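Local coordinates for adenylate kinase (Thermus thermophilus, PDB 3CM0), which catalyses the reversible transfer of the terminal phosphate between ATP and AMP, giving two ADP, and so supports cellular energy balance and adenine nucleotide metabolism, at residues Ala6-Gly11 against Gly156-Arg161; Asp66-Leu71 against Phe85-Ala90; Arg122-Ala127 against Glu138-Arg143; Lys165-Leu170 against Arg181-Ile186. All blocks are in the same frame, centred on the assembly; numbering follows the deposited sequence.

Contact 1 (Ala6-Gly11 against Gly156-Arg161); sequences AVIFLG and GYYEAR
Ile-8 and Leu-10 sit on the central strand of the parallel sheet, the one that runs into the predicted ATP-binding loop, and Tyr-158 reaches them from the last turns of helix 137-160. The closest touch is Ile-8 CD1 to Tyr-158 OH at 3.4 Å. The same methyl lies 3.9 Å from Tyr-158 CZ, so Ile-8 presses on the phenol end of the ring, and the two side chains cross at about a right angle. In Ile-8, CD1 lies nearly anti to CA about the CB-CG1 bond (chi2 168°), which stretches the longer branch toward the ring. Two residues further along the strand, Leu-10 CD1 approaches Tyr-158 CD2 more loosely, at 4.5 Å. One face of the Tyr-158 ring is met by Tyr-157 CD2, 3.6 Å above the plane. Tyr-157 in turn carries the guanidinium of Arg-161, which lies over the rim of its ring and donates from NH1 to Tyr-157 O at 2.9 Å. Pro-86, a predicted AMP-site residue, and Ala-92 of helix 89-101 also pack on Tyr-158. No hydrogen bond crosses between the two segments: strand and helix are joined here by van der Waals contact in the buried interior, even though a phenol hydroxyl makes the nearest approach.

Contact 2 (Asp66-Leu71 against Phe85-Ala90); sequences DLILEL and FPRTLA
Ile-68 and Leu-69 of helix 65-75 lean on the ring of Phe-85 from different directions. Leu-69 CD2 comes in at the ring edge, near its plane, 3.9 Å from Phe-85 CZ. Ile-68 CG2 meets the neighbouring corner at a slant, 3.7 Å from Phe-85 CE2. Both contacts therefore fall on the far end of the ring, which Phe-85 pushes out to the helix by setting CG anti to its backbone N (chi1 -171°). Arg-87 supplies the remaining touch: its NH2 lies 3.8 Å from Ile-68 CD1, and this methyl stands at the edge of the guanidinium, close to its plane. A bend at chi3 (-71°) folds the arginine chain back toward Phe-85, leaving NH1 at that ring's edge, in plane, where it hydrogen-bonds to Gly-84 O. The peptide before Pro-86 is cis, and Pro-86 CB lies over one face of the Phe-85 ring, offset to its rim. Gly-84 to Arg-87 are predicted to bind AMP, so helix 65-75 probably lies behind part of that site, meeting it with aliphatic carbon. The turn follows strand 79-83 and leads into helix 89-101, whose start Thr-88 caps by accepting from the backbone N of Gln-91; Ile-68 and Arg-87 also touch Thr-35 at the start of helix 35-44, while Leu-67 and Leu-71 turn to helix 48-58.

Contact 3 (Arg122-Ala127 against Glu138-Arg143); sequences RILRRA and ETVRRR
Val-140 sets both of its methyls against Ile-123 and reaches Leu-124 with one of them. Its CG2 lies 3.8 Å from Ile-123 CG2, and its CG1 is equally near Ile-123 CD1, so the valine runs alongside the isoleucine, the two pointing in opposite directions. Leu-124 CD2 adds a wider contact at 4.0 Å to Val-140 CG2, its side chain slanting across the valine. A chi1 of 172° spreads the valine fork this way, leaving CG2 between the two neighbours. The CA atoms of Ile-123 and Val-140 are 7.7 Å apart, and the branched side chains of both meet between the helices. Several arginines nearby are paired elsewhere: Arg-143 is bridged to Asp-135, Arg-126 to Glu-130 and Arg-141 to Glu-137, while Arg-122 NH1 bonds to Gly-14 O in the predicted ATP-binding loop. Arg-126 and Arg-143 are themselves predicted to bind ATP and AMP. The pairing joins helices 116-130 and 137-160 just where they lead into and out of the short LID, residues 125-135, the peripheral domain of adenylate kinases that closes over the phosphoryl-transfer site when ATP binds.

Contact 4 (Lys165-Leu170 against Arg181-Ile186); sequences KRVDGL and RAALGI
Strand 164-168 and the last turn of helix 173-184 draw closest at Lys-165 and Ala-183, whose CA atoms are 6.2 Å apart. The small Ala-183 CB permits this: it lies 4.0 Å from Val-167 CG2 and 4.1 Å from Lys-165 CB, resting between two strand residues that share one face of the sheet. Lys-165 bends at chi2 (-66°) and runs its chain past the helix end, with CD 3.7 Å from Ala-183 O and CG near a methyl of Leu-184. Its ammonium does not bond to that carbonyl directly; a water donates to Ala-183 O, 2.7 Å away, and accepts from Lys-165 NZ over an unusually short 2.5 Å. The helix stops in a Schellman motif, Gly-185 taking a positive phi while Ile-186 N and Gly-185 N turn back to Arg-181 O and, weakly for the second, Ala-182 O. The chain terminus is then held by Arg-181, which grips the Ile-186 carboxylate side-on: NE to O at 3.0 Å and nearly straight (170°), NH2 to OXT at 2.7 Å as a salt bridge. At the end of the strand, Asp-168 OD1 accepts from Leu-170 N in an Asx turn. Leu-184 and Ile-186 go on to helix 17-28. This is the closing beta-alpha unit of the P-loop kinase CORE, an edge strand followed by a helix folded back on the parallel sheet.

In the fold
Contact 1 is the buried one, wholly van der Waals, while contacts 2, 3 and 4 are only partly buried. Contacts 1 and 4 lie on opposite faces of the same parallel sheet, and each strand sends a residue to the other's face: Val-7 packs on Leu-184, and Arg-166 forms a salt bridge with Glu-159. Contact 2 is joined to contact 1 where Tyr-157 packs on Leu-89 and Ile-8 on the backbone of Phe-85. Helix 137-160 serves contacts 1 and 3 at opposite ends, their centres about 25 Å apart, tying the core to the LID. Contact 3 is an aliphatic seam with arginines nearby, contact 2 sets an aromatic ring beside a guanidinium, and contact 4 alone is bridged by water.

Contact 1 (Ala6-Gly11 against Gly156-Arg161)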
# COMPACT_ATOMS: atom_id res chain seq x y z
N ALA A 6 -3.52 3.07 -12.70
CA ALA A 6 -3.28 2.57 -11.36
C ALA A 6 -2.26 3.46 -10.65
O ALA A 6 -1.43 4.08 -11.29
CB ALA A 6 -2.71 1.12 -11.42
N VAL A 7 -2.40 3.52 -9.32
CA VAL A 7 -1.41 4.20 -8.48
C VAL A 7 -1.07 3.30 -7.31
O VAL A 7 -1.96 2.70 -6.70
CB VAL A 7 -1.90 5.56 -7.94
CG1 VAL A 7 -0.77 6.20 -7.08
CG2 VAL A 7 -2.20 6.50 -9.11
N ILE A 8 0.22 3.18 -6.98
CA ILE A 8 0.65 2.38 -5.87
C ILE A 8 1.28 3.30 -4.85
O ILE A 8 2.06 4.18 -5.22
CB ILE A 8 1.74 1.35 -6.33
CG1 ILE A 8 1.09 0.30 -7.26
CG2 ILE A 8 2.35 0.67 -5.14
CD1 ILE A 8 2.16 -0.62 -8.03
N PHE A 9 0.92 3.14 -3.58
CA PHE A 9 1.53 3.96 -2.50
C PHE A 9 2.45 3.14 -1.60
O PHE A 9 2.05 2.08 -1.11
CB PHE A 9 0.42 4.56 -1.59
CG PHE A 9 -0.26 5.75 -2.16
CD1 PHE A 9 0.09 7.04 -1.75
CD2 PHE A 9 -1.27 5.60 -3.12
CE1 PHE A 9 -0.57 8.14 -2.27
CE2 PHE A 9 -1.92 6.71 -3.65
CZ PHE A 9 -1.58 7.97 -3.23
N LEU A 10 3.66 3.65 -1.35
CA LEU A 10 4.63 3.01 -0.45
C LEU A 10 5.08 4.08 0.60
O LEU A 10 5.16 5.28 0.32
CB LEU A 10 5.88 2.53 -1.21
CG LEU A 10 5.68 1.50 -2.34
CD1 LEU A 10 7.02 1.25 -2.99
CD2 LEU A 10 5.07 0.20 -1.79
N GLY A 11 5.34 3.64 1.80
CA GLY A 11 5.79 4.60 2.81
C GLY A 11 5.83 3.94 4.16
O GLY A 11 5.14 2.96 4.39
N GLY A 156 13.81 -0.31 -5.59
CA GLY A 156 14.73 -0.55 -6.70
C GLY A 156 14.01 -1.04 -7.95
O GLY A 156 14.33 -0.63 -9.06
N TYR A 157 13.02 -1.91 -7.75
CA TYR A 157 12.24 -2.45 -8.86
C TYR A 157 11.52 -1.34 -9.62
O TYR A 157 11.55 -1.26 -10.86
CB TYR A 157 11.20 -3.41 -8.29
CG TYR A 157 10.33 -4.03 -9.34
CD1 TYR A 157 10.75 -5.15 -10.06
CD2 TYR A 157 9.07 -3.50 -9.63
CE1 TYR A 157 9.93 -5.74 -11.03
CE2 TYR A 157 8.24 -4.08 -10.62
CZ TYR A 157 8.68 -5.20 -11.30
OH TYR A 157 7.86 -5.78 -12.24
N TYR A 158 10.87 -0.44 -8.88
CA TYR A 158 10.15 0.63 -9.56
C TYR A 158 11.04 1.75 -10.07
O TYR A 158 10.74 2.34 -11.10
CB TYR A 158 9.05 1.18 -8.63
CG TYR A 158 7.98 0.14 -8.40
CD1 TYR A 158 7.24 -0.37 -9.50
CD2 TYR A 158 7.67 -0.33 -7.12
CE1 TYR A 158 6.21 -1.31 -9.29
CE2 TYR A 158 6.66 -1.26 -6.92
CZ TYR A 158 5.93 -1.73 -7.99
OH TYR A 158 4.90 -2.64 -7.78
N GLU A 159 12.11 2.08 -9.34
CA GLU A 159 13.03 3.12 -9.81
C GLU A 159 13.68 2.70 -11.17
O GLU A 159 13.85 3.52 -12.08
CB GLU A 159 14.11 3.38 -8.74
CG GLU A 159 15.03 4.56 -9.08
CD GLU A 159 15.94 4.93 -7.93
OE1 GLU A 159 15.42 5.28 -6.84
OE2 GLU A 159 17.17 4.87 -8.11
N ALA A 160 13.98 1.41 -11.31
CA ALA A 160 14.60 0.91 -12.55
C ALA A 160 13.66 1.11 -13.75
O ALA A 160 14.09 1.19 -14.90
CB ALA A 160 14.96 -0.55 -12.40
N ARG A 161 12.37 1.17 -13.47
CA ARG A 161 11.38 1.33 -14.52
C ARG A 161 10.91 2.75 -14.72
O ARG A 161 10.01 3.01 -15.52
CB ARG A 161 10.17 0.42 -14.22
CG ARG A 161 10.50 -1.03 -14.41
CD ARG A 161 9.62 -2.00 -13.63
NE ARG A 161 9.96 -3.38 -14.00
CZ ARG A 161 11.03 -4.05 -13.57
NH1 ARG A 161 11.91 -3.52 -12.71
NH2 ARG A 161 11.27 -5.25 -14.07

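Contact 2 (Asp66-Leu71 against Phe85-Ala90)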
# COMPACT_ATOMS: atom_id res chain seq x y z
N ASP A 66 -1.26 -16.54 -6.09
CA ASP A 66 -2.13 -16.64 -7.26
C ASP A 66 -3.57 -16.28 -6.96
O ASP A 66 -4.29 -15.74 -7.81
CB ASP A 66 -2.01 -18.02 -7.90
CG ASP A 66 -2.45 -19.14 -6.99
OD1 ASP A 66 -2.56 -18.92 -5.76
OD2 ASP A 66 -2.69 -20.25 -7.52
N LEU A 67 -4.00 -16.53 -5.73
CA LEU A 67 -5.36 -16.19 -5.35
C LEU A 67 -5.48 -14.69 -5.11
O LEU A 67 -6.47 -14.06 -5.47
CB LEU A 67 -5.73 -16.98 -4.08
CG LEU A 67 -7.16 -16.77 -3.62
CD1 LEU A 67 -8.10 -17.09 -4.76
CD2 LEU A 67 -7.44 -17.65 -2.42
N ILE A 68 -4.46 -14.08 -4.51
CA ILE A 68 -4.48 -12.64 -4.28
C ILE A 68 -4.54 -11.91 -5.64
O ILE A 68 -5.29 -10.96 -5.81
CB ILE A 68 -3.19 -12.20 -3.54
CG1 ILE A 68 -3.17 -12.84 -2.14
CG2 ILE A 68 -3.10 -10.69 -3.48
CD1 ILE A 68 -1.92 -12.54 -1.36
N LEU A 69 -3.71 -12.32 -6.59
CA LEU A 69 -3.72 -11.68 -7.90
C LEU A 69 -5.06 -11.94 -8.62
O LEU A 69 -5.54 -11.09 -9.34
CB LEU A 69 -2.55 -12.17 -8.76
CG LEU A 69 -1.21 -11.40 -8.57
CD1 LEU A 69 -1.34 -10.05 -9.18
CD2 LEU A 69 -0.84 -11.29 -7.08
N GLU A 70 -5.65 -13.12 -8.42
CA GLU A 70 -6.96 -13.41 -9.01
C GLU A 70 -8.01 -12.42 -8.46
O GLU A 70 -8.83 -11.86 -9.22
CB GLU A 70 -7.39 -14.85 -8.68
CG GLU A 70 -8.90 -15.13 -9.02
CD GLU A 70 -9.19 -15.02 -10.49
OE1 GLU A 70 -8.27 -15.33 -11.28
OE2 GLU A 70 -10.33 -14.66 -10.88
N LEU A 71 -7.99 -12.20 -7.15
CA LEU A 71 -8.93 -11.26 -6.53
C LEU A 71 -8.71 -9.85 -7.04
O LEU A 71 -9.66 -9.10 -7.22
CB LEU A 71 -8.79 -11.27 -5.01
CG LEU A 71 -9.33 -12.52 -4.33
CD1 LEU A 71 -9.11 -12.44 -2.82
CD2 LEU A 71 -10.81 -12.69 -4.65
N PHE A 85 0.10 -3.04 -0.85
CA PHE A 85 0.39 -4.06 -1.85
C PHE A 85 1.06 -3.37 -3.06
O PHE A 85 0.66 -2.28 -3.45
CB PHE A 85 -0.90 -4.78 -2.30
CG PHE A 85 -0.66 -5.97 -3.17
CD1 PHE A 85 -0.60 -5.84 -4.54
CD2 PHE A 85 -0.47 -7.23 -2.60
CE1 PHE A 85 -0.34 -6.94 -5.36
CE2 PHE A 85 -0.22 -8.34 -3.41
CZ PHE A 85 -0.15 -8.19 -4.79
N PRO A 86 2.09 -4.00 -3.68
CA PRO A 86 2.67 -5.30 -3.32
C PRO A 86 3.53 -5.23 -2.06
O PRO A 86 3.96 -4.16 -1.66
CB PRO A 86 3.51 -5.69 -4.55
CG PRO A 86 4.03 -4.37 -5.03
CD PRO A 86 2.76 -3.43 -4.86
N ARG A 87 3.73 -6.40 -1.45
CA ARG A 87 4.57 -6.50 -0.26
C ARG A 87 5.88 -7.18 -0.64
O ARG A 87 6.88 -6.99 0.03
CB ARG A 87 3.86 -7.33 0.83
CG ARG A 87 2.64 -6.65 1.44
CD ARG A 87 1.96 -7.57 2.46
NE ARG A 87 1.25 -8.71 1.85
CZ ARG A 87 0.05 -8.64 1.27
NH1 ARG A 87 -0.61 -7.50 1.20
NH2 ARG A 87 -0.50 -9.74 0.76
N THR A 88 5.87 -7.98 -1.70
CA THR A 88 7.08 -8.68 -2.11
C THR A 88 7.40 -8.43 -3.57
O THR A 88 6.56 -8.03 -4.35
CB THR A 88 6.93 -10.19 -1.97
OG1 THR A 88 5.98 -10.66 -2.95
CG2 THR A 88 6.40 -10.56 -0.56
N LEU A 89 8.64 -8.71 -3.94
CA LEU A 89 9.03 -8.56 -5.33
C LEU A 89 8.24 -9.49 -6.24
O LEU A 89 7.89 -9.14 -7.35
CB LEU A 89 10.54 -8.84 -5.44
CG LEU A 89 11.34 -8.26 -6.59
CD1 LEU A 89 11.07 -6.76 -6.70
CD2 LEU A 89 12.88 -8.52 -6.33
N ALA A 90 7.94 -10.69 -5.78
CA ALA A 90 7.17 -11.64 -6.60
C ALA A 90 5.79 -11.04 -6.89
O ALA A 90 5.25 -11.13 -8.02
CB ALA A 90 7.00 -12.99 -5.89

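Contact 3 (Arg122-Ala127 against Glu138-Arg143)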
# COMPACT_ATOMS: atom_id res chain seq x y z
N ARG A 122 6.45 11.58 15.80
CA ARG A 122 5.03 11.42 15.53
C ARG A 122 4.46 10.18 16.15
O ARG A 122 3.44 10.24 16.86
CB ARG A 122 4.77 11.31 14.04
CG ARG A 122 5.01 12.56 13.27
CD ARG A 122 4.75 12.33 11.81
NE ARG A 122 4.98 13.56 11.05
CZ ARG A 122 4.87 13.64 9.74
NH1 ARG A 122 4.53 12.58 9.02
NH2 ARG A 122 5.11 14.80 9.14
N ILE A 123 5.12 9.05 15.88
CA ILE A 123 4.66 7.77 16.39
C ILE A 123 4.64 7.76 17.92
O ILE A 123 3.63 7.35 18.54
CB ILE A 123 5.54 6.64 15.87
CG1 ILE A 123 5.38 6.54 14.34
CG2 ILE A 123 5.17 5.32 16.56
CD1 ILE A 123 6.41 5.65 13.67
N LEU A 124 5.72 8.21 18.55
CA LEU A 124 5.77 8.24 20.01
C LEU A 124 4.71 9.17 20.60
O LEU A 124 4.14 8.89 21.66
CB LEU A 124 7.18 8.60 20.51
CG LEU A 124 8.30 7.61 20.22
CD1 LEU A 124 9.60 8.15 20.78
CD2 LEU A 124 8.00 6.24 20.83
N ARG A 125 4.41 10.27 19.91
CA ARG A 125 3.39 11.17 20.42
C ARG A 125 2.00 10.55 20.38
O ARG A 125 1.26 10.61 21.37
CB ARG A 125 3.37 12.49 19.63
CG ARG A 125 2.29 13.43 20.16
CD ARG A 125 2.35 14.80 19.52
NE ARG A 125 1.24 15.64 19.97
CZ ARG A 125 -0.01 15.52 19.54
NH1 ARG A 125 -0.31 14.60 18.64
NH2 ARG A 125 -0.96 16.32 20.01
N ARG A 126 1.63 9.99 19.23
CA ARG A 126 0.32 9.37 19.10
C ARG A 126 0.22 8.21 20.11
O ARG A 126 -0.84 7.99 20.71
CB ARG A 126 0.13 8.86 17.68
CG ARG A 126 -1.18 8.10 17.45
CD ARG A 126 -1.24 7.49 16.05
NE ARG A 126 -0.22 6.46 15.85
CZ ARG A 126 -0.32 5.19 16.25
NH1 ARG A 126 -1.41 4.78 16.89
NH2 ARG A 126 0.67 4.34 16.03
N ALA A 127 1.33 7.50 20.32
CA ALA A 127 1.35 6.38 21.27
C ALA A 127 1.07 6.87 22.69
O ALA A 127 0.26 6.28 23.41
CB ALA A 127 2.69 5.65 21.22
N GLU A 138 13.36 2.63 20.94
CA GLU A 138 14.02 1.45 20.41
C GLU A 138 13.12 0.65 19.49
O GLU A 138 13.48 0.38 18.34
CB GLU A 138 14.49 0.55 21.55
CG GLU A 138 15.08 -0.79 21.11
CD GLU A 138 16.54 -0.70 20.69
OE1 GLU A 138 17.36 -0.21 21.51
OE2 GLU A 138 16.88 -1.13 19.57
N THR A 139 11.94 0.25 19.97
CA THR A 139 11.04 -0.56 19.15
C THR A 139 10.60 0.14 17.86
O THR A 139 10.47 -0.51 16.82
CB THR A 139 9.77 -1.00 19.94
OG1 THR A 139 9.06 0.15 20.40
CG2 THR A 139 10.16 -1.86 21.13
N VAL A 140 10.37 1.45 17.94
CA VAL A 140 9.96 2.19 16.76
C VAL A 140 11.10 2.26 15.75
O VAL A 140 10.89 1.99 14.56
CB VAL A 140 9.47 3.61 17.13
CG1 VAL A 140 9.23 4.44 15.84
CG2 VAL A 140 8.17 3.52 17.94
N ARG A 141 12.31 2.59 16.18
CA ARG A 141 13.42 2.65 15.23
C ARG A 141 13.71 1.29 14.62
O ARG A 141 14.14 1.19 13.47
CB ARG A 141 14.71 3.17 15.89
CG ARG A 141 14.71 4.66 16.19
CD ARG A 141 16.00 5.06 16.88
NE ARG A 141 15.90 6.36 17.55
CZ ARG A 141 15.71 7.52 16.93
NH1 ARG A 141 15.61 7.56 15.61
NH2 ARG A 141 15.62 8.63 17.64
N ARG A 142 13.48 0.23 15.38
CA ARG A 142 13.71 -1.11 14.85
C ARG A 142 12.65 -1.45 13.80
O ARG A 142 12.96 -2.00 12.74
CB ARG A 142 13.66 -2.15 15.96
CG ARG A 142 14.06 -3.54 15.48
CD ARG A 142 13.84 -4.57 16.57
NE ARG A 142 12.45 -4.58 17.04
CZ ARG A 142 11.40 -4.82 16.27
NH1 ARG A 142 11.56 -5.09 14.98
NH2 ARG A 142 10.17 -4.80 16.79
N ARG A 143 11.40 -1.14 14.10
CA ARG A 143 10.35 -1.41 13.14
C ARG A 143 10.59 -0.61 11.86
O ARG A 143 10.28 -1.08 10.76
CB ARG A 143 8.98 -1.07 13.74
CG ARG A 143 8.56 -2.05 14.85
CD ARG A 143 7.31 -1.57 15.60
NE ARG A 143 6.84 -2.52 16.60
CZ ARG A 143 5.89 -2.26 17.50
NH1 ARG A 143 5.30 -1.07 17.51
NH2 ARG A 143 5.51 -3.19 18.37

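Contact 4 (Lys165-Leu170 against Arg181-Ile186)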
# COMPACT_ATOMS: atom_id res chain seq x y z
N LYS A 165 7.91 7.77 -7.71
CA LYS A 165 7.67 9.19 -7.49
C LYS A 165 7.96 9.44 -6.01
O LYS A 165 7.13 9.13 -5.14
CB LYS A 165 6.19 9.55 -7.77
CG LYS A 165 5.67 9.09 -9.11
CD LYS A 165 6.36 9.82 -10.22
CE LYS A 165 5.82 9.38 -11.59
NZ LYS A 165 6.59 10.06 -12.68
N ARG A 166 9.15 9.96 -5.72
CA ARG A 166 9.53 10.26 -4.35
C ARG A 166 8.89 11.58 -4.02
O ARG A 166 9.02 12.57 -4.76
CB ARG A 166 11.06 10.36 -4.24
CG ARG A 166 11.77 9.05 -4.53
CD ARG A 166 13.29 9.30 -4.67
NE ARG A 166 14.03 8.08 -4.97
CZ ARG A 166 14.40 7.17 -4.07
NH1 ARG A 166 14.12 7.31 -2.79
NH2 ARG A 166 15.08 6.09 -4.48
N VAL A 167 8.21 11.62 -2.88
CA VAL A 167 7.50 12.82 -2.46
C VAL A 167 7.88 13.22 -1.05
O VAL A 167 8.08 12.36 -0.18
CB VAL A 167 5.96 12.57 -2.52
CG1 VAL A 167 5.21 13.70 -1.83
CG2 VAL A 167 5.51 12.40 -4.00
N ASP A 168 7.97 14.53 -0.82
CA ASP A 168 8.32 15.04 0.53
C ASP A 168 7.07 14.95 1.42
O ASP A 168 6.08 15.64 1.18
CB ASP A 168 8.82 16.48 0.36
CG ASP A 168 9.07 17.20 1.69
OD1 ASP A 168 8.98 16.57 2.76
OD2 ASP A 168 9.36 18.44 1.64
N GLY A 169 7.11 14.10 2.43
CA GLY A 169 5.94 13.92 3.29
C GLY A 169 5.84 14.80 4.52
O GLY A 169 4.97 14.59 5.38
N LEU A 170 6.74 15.77 4.62
CA LEU A 170 6.70 16.72 5.74
C LEU A 170 5.80 17.86 5.28
O LEU A 170 5.84 18.24 4.12
CB LEU A 170 8.10 17.27 6.04
CG LEU A 170 8.99 16.52 7.02
CD1 LEU A 170 10.20 17.42 7.32
CD2 LEU A 170 8.20 16.21 8.33
N ARG A 181 -0.27 14.87 -6.16
CA ARG A 181 -0.97 15.11 -7.42
C ARG A 181 0.00 15.64 -8.48
O ARG A 181 -0.02 15.21 -9.64
CB ARG A 181 -2.15 16.09 -7.19
CG ARG A 181 -3.24 15.47 -6.34
CD ARG A 181 -4.54 16.25 -6.42
NE ARG A 181 -5.01 16.35 -7.80
CZ ARG A 181 -6.22 16.77 -8.13
NH1 ARG A 181 -7.08 17.12 -7.19
NH2 ARG A 181 -6.56 16.84 -9.41
N ALA A 182 0.88 16.57 -8.09
CA ALA A 182 1.85 17.10 -9.04
C ALA A 182 2.78 16.00 -9.54
O ALA A 182 3.08 15.93 -10.74
CB ALA A 182 2.66 18.19 -8.42
N ALA A 183 3.25 15.16 -8.62
CA ALA A 183 4.15 14.06 -9.00
C ALA A 183 3.48 13.12 -10.02
O ALA A 183 4.12 12.62 -10.96
CB ALA A 183 4.53 13.26 -7.76
N LEU A 184 2.20 12.82 -9.78
CA LEU A 184 1.42 11.94 -10.67
C LEU A 184 0.93 12.64 -11.94
O LEU A 184 0.73 12.01 -12.98
CB LEU A 184 0.23 11.39 -9.90
CG LEU A 184 0.67 10.46 -8.76
CD1 LEU A 184 -0.51 10.11 -7.86
CD2 LEU A 184 1.34 9.18 -9.37
N GLY A 185 0.73 13.95 -11.86
CA GLY A 185 0.24 14.69 -13.01
C GLY A 185 -1.27 14.60 -13.15
O GLY A 185 -1.79 14.78 -14.25
N ILE A 186 -1.98 14.30 -12.06
CA ILE A 186 -3.44 14.20 -12.11
C ILE A 186 -4.12 15.10 -11.08
O ILE A 186 -3.40 15.65 -10.22
CB ILE A 186 -3.91 12.75 -11.84
CG1 ILE A 186 -3.49 12.33 -10.43
CG2 ILE A 186 -3.38 11.83 -12.94
CD1 ILE A 186 -3.87 10.91 -10.06
OXT ILE A 186 -5.36 15.22 -11.13
O HOH W 1 6.40 12.56 -12.36